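Local atomic coordinates of probable sugar ABC transporter, sugar-binding protein (Streptococcus pneumoniae, PDB entry 2W7Y), a protein that binds the blood group A-trisaccharide and probably delivers such host glycans to an ABC transporter for uptake by the bacterium. Residues E38-Y43 against K323-F328; R60-K65 against D335-V340; Q187-I192 against K273-F278; Y199-G204 against I208-T213. All coordinates share one frame; numbering follows the deposited sequence.

Contact 1 (E38-Y43 against K323-F328); sequences EVLEFY and KLALEF
Where L40 faces A325, the strand 39-43 and the helix 323-328 run in broadly the same direction, their axes 38° apart and 10.0 Å at closest approach, a spacing usual for a helix lying on a sheet. The two CA atoms are 7.5 Å apart, too far for backbone contact, and side chains fill the layer between. L40 projects toward the helix with CG anti to its own N (chi1 -176°), which brings CD2 down onto the helix surface: it sits 3.8 Å from CA of A325 and 3.9 Å from CD2 of L324. A small alanine suits this place because the leucine methyl can settle right against its backbone. Two residues on, F42 offers a ring face to F328. CE2 of F328 stands 3.6 Å above the plane, over the centre of the F42 ring, and the planes meet at 59°, so the T-shaped pair is well tilted. F77 and Y63 also pack around F42, making an aromatic cluster between sheet and helices. The strand is the second in a sheet ordered 76-81, 39-44, 102-104, 311-313, with the last antiparallel, consistent with the alpha/beta lobe of type II solute-binding proteins.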
loop_
_atom_site.group_PDB
_atom_site.type_symbol
_atom_site.label_atom_id
_atom_site.label_comp_id
_atom_site.label_asym_id
_atom_site.label_seq_id
_atom_site.Cartn_x
_atom_site.Cartn_y
_atom_site.Cartn_z
ATOM N N GLU A 38 -15.114 -18.940 24.722
ATOM C CA GLU A 38 -15.022 -17.658 23.960
ATOM C C GLU A 38 -14.227 -17.810 22.667
ATOM O O GLU A 38 -13.250 -18.556 22.611
ATOM C CB GLU A 38 -14.399 -16.559 24.821
ATOM C CG GLU A 38 -15.348 -15.937 25.826
ATOM C CD GLU A 38 -14.770 -14.696 26.475
ATOM O OE1 GLU A 38 -13.805 -14.824 27.261
ATOM O OE2 GLU A 38 -15.285 -13.591 26.202
ATOM N N VAL A 39 -14.650 -17.085 21.636
ATOM C CA VAL A 39 -14.013 -17.142 20.318
ATOM C C VAL A 39 -13.572 -15.749 19.869
ATOM O O VAL A 39 -14.378 -14.815 19.821
ATOM C CB VAL A 39 -14.961 -17.764 19.253
ATOM C CG1 VAL A 39 -14.322 -17.745 17.866
ATOM C CG2 VAL A 39 -15.355 -19.191 19.640
ATOM N N LEU A 40 -12.285 -15.619 19.553
ATOM C CA LEU A 40 -11.750 -14.393 18.970
ATOM C C LEU A 40 -11.680 -14.537 17.447
ATOM O O LEU A 40 -10.841 -15.280 16.918
ATOM C CB LEU A 40 -10.370 -14.069 19.552
ATOM C CG LEU A 40 -9.699 -12.763 19.112
ATOM C CD1 LEU A 40 -10.304 -11.556 19.822
ATOM C CD2 LEU A 40 -8.208 -12.823 19.359
ATOM N N GLU A 41 -12.570 -13.824 16.756
ATOM C CA GLU A 41 -12.667 -13.878 15.297
ATOM C C GLU A 41 -11.655 -12.940 14.631
ATOM O O GLU A 41 -11.648 -11.735 14.889
ATOM C CB GLU A 41 -14.106 -13.573 14.835
ATOM C CG GLU A 41 -14.602 -12.150 15.128
ATOM C CD GLU A 41 -16.099 -11.942 14.893
ATOM O OE1 GLU A 41 -16.557 -10.775 14.983
ATOM O OE2 GLU A 41 -16.816 -12.935 14.628
ATOM N N PHE A 42 -10.797 -13.503 13.783
ATOM C CA PHE A 42 -9.772 -12.720 13.096
ATOM C C PHE A 42 -9.989 -12.703 11.585
ATOM O O PHE A 42 -9.867 -13.730 10.924
ATOM C CB PHE A 42 -8.358 -13.208 13.470
ATOM C CG PHE A 42 -7.270 -12.729 12.536
ATOM C CD1 PHE A 42 -7.029 -11.364 12.350
ATOM C CD2 PHE A 42 -6.485 -13.643 11.843
ATOM C CE1 PHE A 42 -6.027 -10.917 11.481
ATOM C CE2 PHE A 42 -5.479 -13.210 10.976
ATOM C CZ PHE A 42 -5.248 -11.841 10.797
ATOM N N TYR A 43 -10.306 -11.527 11.052
ATOM C CA TYR A 43 -10.554 -11.366 9.621
ATOM C C TYR A 43 -9.302 -10.916 8.865
ATOM O O TYR A 43 -8.635 -9.961 9.265
ATOM C CB TYR A 43 -11.733 -10.407 9.376
ATOM C CG TYR A 43 -13.031 -10.904 9.974
ATOM C CD1 TYR A 43 -13.427 -10.508 11.252
ATOM C CD2 TYR A 43 -13.846 -11.795 9.274
ATOM C CE1 TYR A 43 -14.605 -10.976 11.816
ATOM C CE2 TYR A 43 -15.029 -12.273 9.832
ATOM C CZ TYR A 43 -15.403 -11.860 11.103
ATOM O OH TYR A 43 -16.577 -12.324 11.661
ATOM N N LYS A 323 -6.716 -9.500 25.634
ATOM C CA LYS A 323 -5.305 -9.795 25.887
ATOM C C LYS A 323 -4.733 -10.871 24.961
ATOM O O LYS A 323 -3.532 -10.880 24.707
ATOM C CB LYS A 323 -5.024 -10.085 27.371
ATOM C CG LYS A 323 -5.646 -11.349 27.941
ATOM C CD LYS A 323 -5.290 -11.534 29.424
ATOM C CE LYS A 323 -5.789 -10.376 30.294
ATOM N NZ LYS A 323 -5.759 -10.706 31.752
ATOM N N LEU A 324 -5.587 -11.757 24.453
ATOM C CA LEU A 324 -5.179 -12.727 23.437
ATOM C C LEU A 324 -4.969 -12.040 22.084
ATOM O O LEU A 324 -4.073 -12.415 21.318
ATOM C CB LEU A 324 -6.208 -13.857 23.301
ATOM C CG LEU A 324 -5.962 -14.888 22.187
ATOM C CD1 LEU A 324 -4.832 -15.838 22.548
ATOM C CD2 LEU A 324 -7.229 -15.659 21.858
ATOM N N ALA A 325 -5.802 -11.040 21.802
ATOM C CA ALA A 325 -5.682 -10.235 20.588
ATOM C C ALA A 325 -4.387 -9.423 20.569
ATOM O O ALA A 325 -3.754 -9.290 19.524
ATOM C CB ALA A 325 -6.883 -9.330 20.440
ATOM N N LEU A 326 -4.004 -8.883 21.725
ATOM C CA LEU A 326 -2.735 -8.168 21.874
ATOM C C LEU A 326 -1.556 -9.135 21.810
ATOM O O LEU A 326 -0.491 -8.785 21.291
ATOM C CB LEU A 326 -2.708 -7.349 23.171
ATOM C CG LEU A 326 -3.583 -6.088 23.219
ATOM C CD1 LEU A 326 -3.760 -5.602 24.651
ATOM C CD2 LEU A 326 -3.034 -4.971 22.333
ATOM N N GLU A 327 -1.758 -10.347 22.332
ATOM C CA GLU A 327 -0.795 -11.442 22.169
ATOM C C GLU A 327 -0.583 -11.785 20.686
ATOM O O GLU A 327 0.526 -12.134 20.283
ATOM C CB GLU A 327 -1.227 -12.685 22.960
ATOM C CG GLU A 327 -1.090 -12.554 24.490
ATOM C CD GLU A 327 -1.776 -13.682 25.269
ATOM O OE1 GLU A 327 -1.709 -14.848 24.827
ATOM O OE2 GLU A 327 -2.376 -13.414 26.339
ATOM N N PHE A 328 -1.643 -11.670 19.883
ATOM C CA PHE A 328 -1.568 -11.927 18.443
ATOM C C PHE A 328 -0.787 -10.840 17.698
ATOM O O PHE A 328 -0.036 -11.138 16.770
ATOM C CB PHE A 328 -2.972 -12.110 17.843
ATOM C CG PHE A 328 -2.976 -12.349 16.354
ATOM C CD1 PHE A 328 -2.429 -13.514 15.817
ATOM C CD2 PHE A 328 -3.529 -11.407 15.488
ATOM C CE1 PHE A 328 -2.430 -13.739 14.442
ATOM C CE2 PHE A 328 -3.539 -11.628 14.110
ATOM C CZ PHE A 328 -2.992 -12.798 13.589
#

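Contact 2 (R60-K65 against D335-V340); sequences RDLYDK and DDVQKV
L62 of helix 60-65 reaches over to V337 and V340, with one methyl for each valine. The leucine leaves its helix with chi1 at -103°, away from the usual staggered positions, and this swing spreads the fork of its side chain across the neighbouring helix. CD1 meets V340 end on: the two side chains extend toward each other tip to tip, and CD1 lies 3.8 Å from CG1 of V340. CD2 instead comes to V337 at a slant, 3.9 Å from its CG1, while the branch point CG of L62 stays 4.1 Å from that same methyl. Both valines place CG1 anti to the backbone N, and since V337 and V340 are three residues apart they rise from nearly one face of the helix 335-340. A short, branched valine suits each spot, since it offers a methyl close to its own helix for the longer leucine to reach; the CA atoms of L62 and V337 are 7.7 Å apart. Y331 of the preceding helix touches V337 and bonds the carbonyl of L62 through its hydroxyl. Q338, whose CB points away from the 60-65 helix, gives its NE2 to the carbonyls of M332 and S334, where helix 319-332 gives way to helix 335-343. The arrangement is apolar helix-helix packing in an alpha/beta lobe, where helix 54-69 connects the parallel neighbouring strands 39-44 and 76-81 as a beta-alpha-beta crossover.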
loop_
_atom_site.group_PDB
_atom_site.type_symbol
_atom_site.label_atom_id
_atom_site.label_comp_id
_atom_site.label_asym_id
_atom_site.label_seq_id
_atom_site.Cartn_x
_atom_site.Cartn_y
_atom_site.Cartn_z
ATOM N N ARG A 60 -1.761 -18.016 6.322
ATOM C CA ARG A 60 -2.736 -18.875 7.008
ATOM C C ARG A 60 -2.062 -19.902 7.920
ATOM O O ARG A 60 -2.610 -20.257 8.968
ATOM C CB ARG A 60 -3.663 -19.585 6.008
ATOM C CG ARG A 60 -4.628 -18.661 5.270
ATOM C CD ARG A 60 -5.764 -19.425 4.581
ATOM N NE ARG A 60 -5.300 -20.375 3.568
ATOM C CZ ARG A 60 -5.088 -20.081 2.288
ATOM N NH1 ARG A 60 -5.289 -18.852 1.833
ATOM N NH2 ARG A 60 -4.669 -21.026 1.457
ATOM N N ASP A 61 -0.883 -20.377 7.518
ATOM C CA ASP A 61 -0.079 -21.272 8.359
ATOM C C ASP A 61 0.409 -20.560 9.616
ATOM O O ASP A 61 0.409 -21.142 10.700
ATOM C CB ASP A 61 1.108 -21.854 7.579
ATOM C CG ASP A 61 0.692 -22.936 6.591
ATOM O OD1 ASP A 61 -0.428 -23.472 6.716
ATOM O OD2 ASP A 61 1.495 -23.252 5.687
ATOM N N LEU A 62 0.815 -19.302 9.457
ATOM C CA LEU A 62 1.199 -18.433 10.570
ATOM C C LEU A 62 0.067 -18.234 11.579
ATOM O O LEU A 62 0.305 -18.225 12.783
ATOM C CB LEU A 62 1.663 -17.066 10.041
ATOM C CG LEU A 62 3.148 -16.672 9.968
ATOM C CD1 LEU A 62 4.064 -17.820 9.574
ATOM C CD2 LEU A 62 3.332 -15.480 9.024
ATOM N N TYR A 63 -1.160 -18.085 11.079
ATOM C CA TYR A 63 -2.320 -17.784 11.924
ATOM C C TYR A 63 -2.779 -18.962 12.784
ATOM O O TYR A 63 -2.930 -18.824 13.994
ATOM C CB TYR A 63 -3.510 -17.286 11.094
ATOM C CG TYR A 63 -3.269 -16.070 10.221
ATOM C CD1 TYR A 63 -2.422 -15.034 10.627
ATOM C CD2 TYR A 63 -3.925 -15.940 8.994
ATOM C CE1 TYR A 63 -2.217 -13.916 9.822
ATOM C CE2 TYR A 63 -3.727 -14.824 8.183
ATOM C CZ TYR A 63 -2.874 -13.819 8.606
ATOM O OH TYR A 63 -2.685 -12.720 7.806
ATOM N N ASP A 64 -3.019 -20.114 12.162
ATOM C CA ASP A 64 -3.548 -21.264 12.906
ATOM C C ASP A 64 -2.479 -21.988 13.730
ATOM O O ASP A 64 -2.791 -22.864 14.535
ATOM C CB ASP A 64 -4.363 -22.221 12.008
ATOM C CG ASP A 64 -3.623 -22.641 10.760
ATOM O OD1 ASP A 64 -2.378 -22.603 10.752
ATOM O OD2 ASP A 64 -4.299 -23.018 9.779
ATOM N N LYS A 65 -1.225 -21.597 13.518
ATOM C CA LYS A 65 -0.106 -21.974 14.371
ATOM C C LYS A 65 -0.167 -21.192 15.688
ATOM O O LYS A 65 0.178 -21.721 16.750
ATOM C CB LYS A 65 1.201 -21.725 13.612
ATOM C CG LYS A 65 2.478 -21.596 14.426
ATOM C CD LYS A 65 3.655 -21.472 13.464
ATOM C CE LYS A 65 4.694 -20.477 13.948
ATOM N NZ LYS A 65 5.665 -20.134 12.866
ATOM N N ASP A 335 10.254 -11.478 16.240
ATOM C CA ASP A 335 11.466 -11.715 15.448
ATOM C C ASP A 335 11.344 -12.888 14.474
ATOM O O ASP A 335 11.707 -12.766 13.303
ATOM C CB ASP A 335 12.675 -11.930 16.370
ATOM C CG ASP A 335 13.167 -10.642 17.021
ATOM O OD1 ASP A 335 12.597 -9.561 16.746
ATOM O OD2 ASP A 335 14.136 -10.713 17.810
ATOM N N ASP A 336 10.832 -14.014 14.970
ATOM C CA ASP A 336 10.734 -15.248 14.187
ATOM C C ASP A 336 9.679 -15.199 13.079
ATOM O O ASP A 336 9.896 -15.725 11.987
ATOM C CB ASP A 336 10.487 -16.453 15.107
ATOM C CG ASP A 336 11.675 -16.760 16.010
ATOM O OD1 ASP A 336 12.796 -16.278 15.734
ATOM O OD2 ASP A 336 11.486 -17.490 17.006
ATOM N N VAL A 337 8.544 -14.570 13.365
ATOM C CA VAL A 337 7.472 -14.422 12.376
ATOM C C VAL A 337 7.867 -13.429 11.279
ATOM O O VAL A 337 7.585 -13.654 10.098
ATOM C CB VAL A 337 6.122 -14.032 13.040
ATOM C CG1 VAL A 337 5.059 -13.685 11.991
ATOM C CG2 VAL A 337 5.632 -15.160 13.944
ATOM N N GLN A 338 8.533 -12.345 11.674
ATOM C CA GLN A 338 8.988 -11.323 10.728
ATOM C C GLN A 338 10.059 -11.812 9.762
ATOM O O GLN A 338 10.144 -11.322 8.638
ATOM C CB GLN A 338 9.446 -10.057 11.454
ATOM C CG GLN A 338 8.571 -8.827 11.179
ATOM C CD GLN A 338 7.135 -9.036 11.575
ATOM O OE1 GLN A 338 6.216 -8.463 10.981
ATOM N NE2 GLN A 338 6.925 -9.878 12.576
ATOM N N LYS A 339 10.865 -12.776 10.201
ATOM C CA LYS A 339 11.818 -13.446 9.319
ATOM C C LYS A 339 11.074 -14.220 8.231
ATOM O O LYS A 339 11.497 -14.246 7.078
ATOM C CB LYS A 339 12.735 -14.380 10.113
ATOM C CG LYS A 339 13.881 -14.964 9.294
ATOM C CD LYS A 339 14.821 -15.788 10.140
ATOM C CE LYS A 339 16.016 -16.247 9.316
ATOM N NZ LYS A 339 17.053 -16.891 10.165
ATOM N N VAL A 340 9.958 -14.837 8.610
ATOM C CA VAL A 340 9.068 -15.505 7.656
ATOM C C VAL A 340 8.397 -14.474 6.747
ATOM O O VAL A 340 8.245 -14.712 5.550
ATOM C CB VAL A 340 8.007 -16.386 8.372
ATOM C CG1 VAL A 340 7.072 -17.045 7.363
ATOM C CG2 VAL A 340 8.685 -17.445 9.238
#

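Contact 3 (Q187-I192 against K273-F278); sequences QAMASI and KSAVFF
M189, modelled as selenomethionine, lays the end of its side chain along V276, crossing it at a slant. Its selenium is 3.6 Å from CG1 of V276, and the terminal CE touches that methyl too, at 3.7 Å. CE goes on to reach CB of A275, 3.9 Å away. The chain can do this because it is bent at both chi2 and chi3: M189 starts out along the flank of its helix, and the bends fold its end back over the corner of the opposite chain. A long, flexible, unbranched residue is suited to such a place. I192, one turn later, directs its CB toward the other segment and covers A275, with CG2 at 3.6 Å and CD1 at 3.8 Å from the alanine CB. The small alanine lets two side chains converge where the chain turns from one run into the next, and the backbone there is bonded to Y199, A200 and N164. On the outer part of the helix, OG of S191 donates to O of Q187 at 2.9 Å, and N of S191 reaches the same oxygen from the opposite face of its plane. That serine thus returns its hydroxyl to its own helix. Between helix 182-193 and the corner at A275 that leads into strand 276-277, the attachment is therefore one of dispersion and burial of methyl groups, which fixes no direction as a hydrogen bond would, and depends on close fit of shape.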
loop_
_atom_site.group_PDB
_atom_site.type_symbol
_atom_site.label_atom_id
_atom_site.label_comp_id
_atom_site.label_asym_id
_atom_site.label_seq_id
_atom_site.Cartn_x
_atom_site.Cartn_y
_atom_site.Cartn_z
ATOM N N GLN A 187 7.576 11.587 -21.376
ATOM C CA GLN A 187 8.292 11.392 -22.644
ATOM C C GLN A 187 8.708 9.933 -22.839
ATOM O O GLN A 187 8.707 9.425 -23.959
ATOM C CB GLN A 187 9.499 12.334 -22.750
ATOM C CG GLN A 187 9.103 13.797 -22.952
ATOM C CD GLN A 187 10.198 14.798 -22.613
ATOM O OE1 GLN A 187 9.910 15.935 -22.228
ATOM N NE2 GLN A 187 11.453 14.390 -22.764
ATOM N N ALA A 188 9.045 9.264 -21.735
ATOM C CA ALA A 188 9.352 7.834 -21.743
ATOM C C ALA A 188 8.101 7.025 -22.071
ATOM O O ALA A 188 8.149 6.069 -22.848
ATOM C CB ALA A 188 9.932 7.407 -20.402
HETATM N N MSE A 189 6.983 7.430 -21.474
HETATM C CA MSE A 189 5.683 6.812 -21.718
HETATM C C MSE A 189 5.203 6.989 -23.154
HETATM O O MSE A 189 4.673 6.053 -23.749
HETATM C CB MSE A 189 4.647 7.359 -20.735
HETATM C CG MSE A 189 4.087 6.343 -19.745
HETATM SE SE MSE A 189 5.357 5.168 -18.831
HETATM C CE MSE A 189 5.449 3.673 -20.062
ATOM N N ALA A 190 5.395 8.188 -23.700
ATOM C CA ALA A 190 5.067 8.480 -25.097
ATOM C C ALA A 190 5.869 7.605 -26.072
ATOM O O ALA A 190 5.309 7.061 -27.023
ATOM C CB ALA A 190 5.276 9.960 -25.395
ATOM N N SER A 191 7.169 7.461 -25.814
ATOM C CA SER A 191 8.058 6.603 -26.611
ATOM C C SER A 191 7.606 5.147 -26.661
ATOM O O SER A 191 7.682 4.505 -27.709
ATOM C CB SER A 191 9.484 6.654 -26.060
ATOM O OG SER A 191 9.985 7.976 -26.062
ATOM N N ILE A 192 7.147 4.639 -25.518
ATOM C CA ILE A 192 6.733 3.244 -25.374
ATOM C C ILE A 192 5.418 2.976 -26.105
ATOM O O ILE A 192 5.220 1.893 -26.663
ATOM C CB ILE A 192 6.648 2.844 -23.873
ATOM C CG1 ILE A 192 8.062 2.691 -23.301
ATOM C CG2 ILE A 192 5.864 1.543 -23.689
ATOM C CD1 ILE A 192 8.157 2.840 -21.820
ATOM N N LYS A 273 2.999 -7.348 -21.402
ATOM C CA LYS A 273 1.971 -6.592 -22.125
ATOM C C LYS A 273 1.940 -5.115 -21.730
ATOM O O LYS A 273 1.317 -4.307 -22.412
ATOM C CB LYS A 273 0.594 -7.227 -21.920
ATOM C CG LYS A 273 0.440 -8.599 -22.557
ATOM C CD LYS A 273 -0.941 -9.175 -22.290
ATOM C CE LYS A 273 -1.232 -10.368 -23.190
ATOM N NZ LYS A 273 -0.451 -11.575 -22.805
ATOM N N SER A 274 2.604 -4.774 -20.627
ATOM C CA SER A 274 2.736 -3.383 -20.190
ATOM C C SER A 274 4.184 -3.055 -19.818
ATOM O O SER A 274 4.985 -3.959 -19.566
ATOM C CB SER A 274 1.776 -3.067 -19.033
ATOM O OG SER A 274 1.953 -3.951 -17.939
ATOM N N ALA A 275 4.513 -1.764 -19.804
ATOM C CA ALA A 275 5.890 -1.313 -19.592
ATOM C C ALA A 275 6.204 -1.025 -18.128
ATOM O O ALA A 275 7.298 -1.320 -17.659
ATOM C CB ALA A 275 6.189 -0.089 -20.449
ATOM N N VAL A 276 5.241 -0.444 -17.421
ATOM C CA VAL A 276 5.416 -0.103 -16.012
ATOM C C VAL A 276 4.226 -0.558 -15.150
ATOM O O VAL A 276 3.090 -0.642 -15.621
ATOM C CB VAL A 276 5.782 1.411 -15.818
ATOM C CG1 VAL A 276 4.921 2.285 -16.674
ATOM C CG2 VAL A 276 5.705 1.836 -14.347
ATOM N N PHE A 277 4.523 -0.871 -13.891
ATOM C CA PHE A 277 3.553 -1.418 -12.952
ATOM C C PHE A 277 3.741 -0.747 -11.604
ATOM O O PHE A 277 4.757 -0.944 -10.942
ATOM C CB PHE A 277 3.747 -2.937 -12.839
ATOM C CG PHE A 277 2.756 -3.632 -11.944
ATOM C CD1 PHE A 277 1.392 -3.368 -12.037
ATOM C CD2 PHE A 277 3.190 -4.588 -11.034
ATOM C CE1 PHE A 277 0.482 -4.027 -11.216
ATOM C CE2 PHE A 277 2.289 -5.256 -10.212
ATOM C CZ PHE A 277 0.930 -4.973 -10.301
ATOM N N PHE A 278 2.764 0.062 -11.211
ATOM C CA PHE A 278 2.826 0.773 -9.941
ATOM C C PHE A 278 2.309 -0.107 -8.802
ATOM O O PHE A 278 1.111 -0.122 -8.504
ATOM C CB PHE A 278 2.055 2.104 -10.014
ATOM C CG PHE A 278 2.411 2.952 -11.210
ATOM C CD1 PHE A 278 3.662 3.551 -11.310
ATOM C CD2 PHE A 278 1.494 3.148 -12.235
ATOM C CE1 PHE A 278 4.001 4.330 -12.416
ATOM C CE2 PHE A 278 1.820 3.928 -13.342
ATOM C CZ PHE A 278 3.079 4.516 -13.438
#

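Contact 4 (Y199-G204 against I208-T213); sequences YAFGAG and IRLFNT
F201 and L210 come at each other from opposite directions, and one methyl of the leucine does the touching: CD1 is 4.1 Å from both CZ and CE2 of the ring. Although the contact is slight, both side chains are buried. The phenylalanine has chi1 at 54°, with CG between N and C of its own backbone, and this turns the ring toward the helix. F278, edge-to-face with it, M189 and I250 also pack against the ring. At the far end of the segment 199-204, O of G204 lies 4.1 Å from N of I208, and accepts a hydrogen bond from OG of S207 instead. G204 adopts backbone angles, phi 131° and psi -121°, at which a side chain would jam against the preceding carbonyl, so glycine belongs here. The turn carries the chain from strand 199-201 into helix 207-215, which borders the glycan pocket of the two-lobed solute-binding fold. R209 is one of the pocket residues, and its NH2 bonds O7 of the bound N-acetylgalactosamine unit. Within the helix, OG1 of T213 donates back to O of R209 at 2.7 Å, in the carbonyl plane; that oxygen also accepts from N of T213. Further out, I208 packs on I400 and I401 of helix 394-406, while N212 uses both ends of its amide, bonding O of P386 and N of V388.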
loop_
_atom_site.group_PDB
_atom_site.type_symbol
_atom_site.label_atom_id
_atom_site.label_comp_id
_atom_site.label_asym_id
_atom_site.label_seq_id
_atom_site.Cartn_x
_atom_site.Cartn_y
_atom_site.Cartn_z
ATOM N N TYR A 199 0.812 -1.505 -23.843
ATOM C CA TYR A 199 0.370 -0.228 -23.301
ATOM C C TYR A 199 1.351 0.220 -22.221
ATOM O O TYR A 199 2.128 -0.589 -21.707
ATOM C CB TYR A 199 -1.078 -0.290 -22.790
ATOM C CG TYR A 199 -1.347 -1.257 -21.653
ATOM C CD1 TYR A 199 -1.604 -2.610 -21.900
ATOM C CD2 TYR A 199 -1.387 -0.810 -20.333
ATOM C CE1 TYR A 199 -1.867 -3.498 -20.857
ATOM C CE2 TYR A 199 -1.653 -1.690 -19.280
ATOM C CZ TYR A 199 -1.891 -3.030 -19.551
ATOM O OH TYR A 199 -2.149 -3.896 -18.510
ATOM N N ALA A 200 1.330 1.509 -21.898
ATOM C CA ALA A 200 2.312 2.094 -20.993
ATOM C C ALA A 200 2.186 1.545 -19.565
ATOM O O ALA A 200 3.089 0.861 -19.070
ATOM C CB ALA A 200 2.207 3.607 -21.012
ATOM N N PHE A 201 1.057 1.833 -18.922
ATOM C CA PHE A 201 0.781 1.362 -17.567
ATOM C C PHE A 201 -0.711 1.144 -17.338
ATOM O O PHE A 201 -1.551 1.678 -18.072
ATOM C CB PHE A 201 1.349 2.336 -16.518
ATOM C CG PHE A 201 0.893 3.768 -16.687
ATOM C CD1 PHE A 201 1.655 4.675 -17.423
ATOM C CD2 PHE A 201 -0.289 4.214 -16.092
ATOM C CE1 PHE A 201 1.242 6.002 -17.582
ATOM C CE2 PHE A 201 -0.712 5.536 -16.243
ATOM C CZ PHE A 201 0.056 6.434 -16.992
ATOM N N GLY A 202 -1.036 0.351 -16.322
ATOM C CA GLY A 202 -2.414 0.230 -15.857
ATOM C C GLY A 202 -2.813 1.430 -15.017
ATOM O O GLY A 202 -2.053 1.872 -14.155
ATOM N N ALA A 203 -4.005 1.961 -15.277
ATOM C CA ALA A 203 -4.546 3.081 -14.509
ATOM C C ALA A 203 -5.774 2.653 -13.708
ATOM O O ALA A 203 -6.386 1.627 -13.995
ATOM C CB ALA A 203 -4.875 4.251 -15.426
ATOM N N GLY A 204 -6.134 3.451 -12.709
ATOM C CA GLY A 204 -7.199 3.101 -11.766
ATOM C C GLY A 204 -6.661 3.340 -10.371
ATOM O O GLY A 204 -6.258 4.460 -10.048
ATOM N N ILE A 208 -3.232 6.686 -8.425
ATOM C CA ILE A 208 -3.091 7.500 -7.213
ATOM C C ILE A 208 -1.646 7.507 -6.703
ATOM O O ILE A 208 -1.239 8.429 -6.000
ATOM C CB ILE A 208 -4.099 7.093 -6.086
ATOM C CG1 ILE A 208 -4.272 8.236 -5.071
ATOM C CG2 ILE A 208 -3.679 5.776 -5.410
ATOM C CD1 ILE A 208 -5.341 8.006 -4.017
ATOM N N ARG A 209 -0.879 6.481 -7.077
ATOM C CA ARG A 209 0.538 6.388 -6.727
ATOM C C ARG A 209 1.351 7.425 -7.498
ATOM O O ARG A 209 2.388 7.892 -7.017
ATOM C CB ARG A 209 1.098 4.981 -6.993
ATOM C CG ARG A 209 0.169 3.814 -6.675
ATOM C CD ARG A 209 -0.237 3.760 -5.206
ATOM N NE ARG A 209 -0.907 2.502 -4.882
ATOM C CZ ARG A 209 -1.545 2.258 -3.742
ATOM N NH1 ARG A 209 -1.610 3.186 -2.794
ATOM N NH2 ARG A 209 -2.116 1.078 -3.551
ATOM N N LEU A 210 0.881 7.769 -8.696
ATOM C CA LEU A 210 1.464 8.864 -9.474
ATOM C C LEU A 210 1.134 10.228 -8.868
ATOM O O LEU A 210 2.004 11.094 -8.792
ATOM C CB LEU A 210 1.019 8.804 -10.938
ATOM C CG LEU A 210 1.603 7.710 -11.846
ATOM C CD1 LEU A 210 0.957 7.763 -13.221
ATOM C CD2 LEU A 210 3.119 7.827 -11.962
ATOM N N PHE A 211 -0.116 10.408 -8.438
ATOM C CA PHE A 211 -0.548 11.628 -7.742
ATOM C C PHE A 211 0.183 11.801 -6.405
ATOM O O PHE A 211 0.683 12.885 -6.102
ATOM C CB PHE A 211 -2.069 11.627 -7.522
ATOM C CG PHE A 211 -2.576 12.794 -6.697
ATOM C CD1 PHE A 211 -2.750 14.054 -7.270
ATOM C CD2 PHE A 211 -2.887 12.628 -5.346
ATOM C CE1 PHE A 211 -3.218 15.135 -6.504
ATOM C CE2 PHE A 211 -3.358 13.695 -4.578
ATOM C CZ PHE A 211 -3.525 14.952 -5.156
ATOM N N ASN A 212 0.227 10.725 -5.623
ATOM C CA ASN A 212 0.879 10.692 -4.317
ATOM C C ASN A 212 2.334 11.139 -4.385
ATOM O O ASN A 212 2.801 11.904 -3.534
ATOM C CB ASN A 212 0.822 9.265 -3.761
ATOM C CG ASN A 212 0.780 9.209 -2.238
ATOM O OD1 ASN A 212 0.153 8.317 -1.677
ATOM N ND2 ASN A 212 1.457 10.136 -1.568
ATOM N N THR A 213 3.039 10.661 -5.409
ATOM C CA THR A 213 4.471 10.912 -5.543
ATOM C C THR A 213 4.809 12.237 -6.226
ATOM O O THR A 213 5.829 12.847 -5.899
ATOM C CB THR A 213 5.215 9.732 -6.220
ATOM O OG1 THR A 213 4.573 9.378 -7.454
ATOM C CG2 THR A 213 5.230 8.525 -5.306
#

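Starting at the N terminus, strand 39-44 enters contact 1 and helix 54-69 enters contact 2, before either has met its partner. The chain then builds much of the second lobe, where helix 182-193 and strand 199-201 follow in turn. Contact 4 closes first, a short loop from 199-204 to 208-213, and contact 3 closes around it when 273-278 returns to 187-192. Both lie within the long loops ended by 323-328 and 335-340, which close contacts 1 and 2 in crossing fashion. Contacts 1 and 2 touch through Y63 and bind one lobe; contacts 3 and 4 touch through A200 and F201 and hold the other, about 37 Å from contact 1 to contact 4, centre to centre.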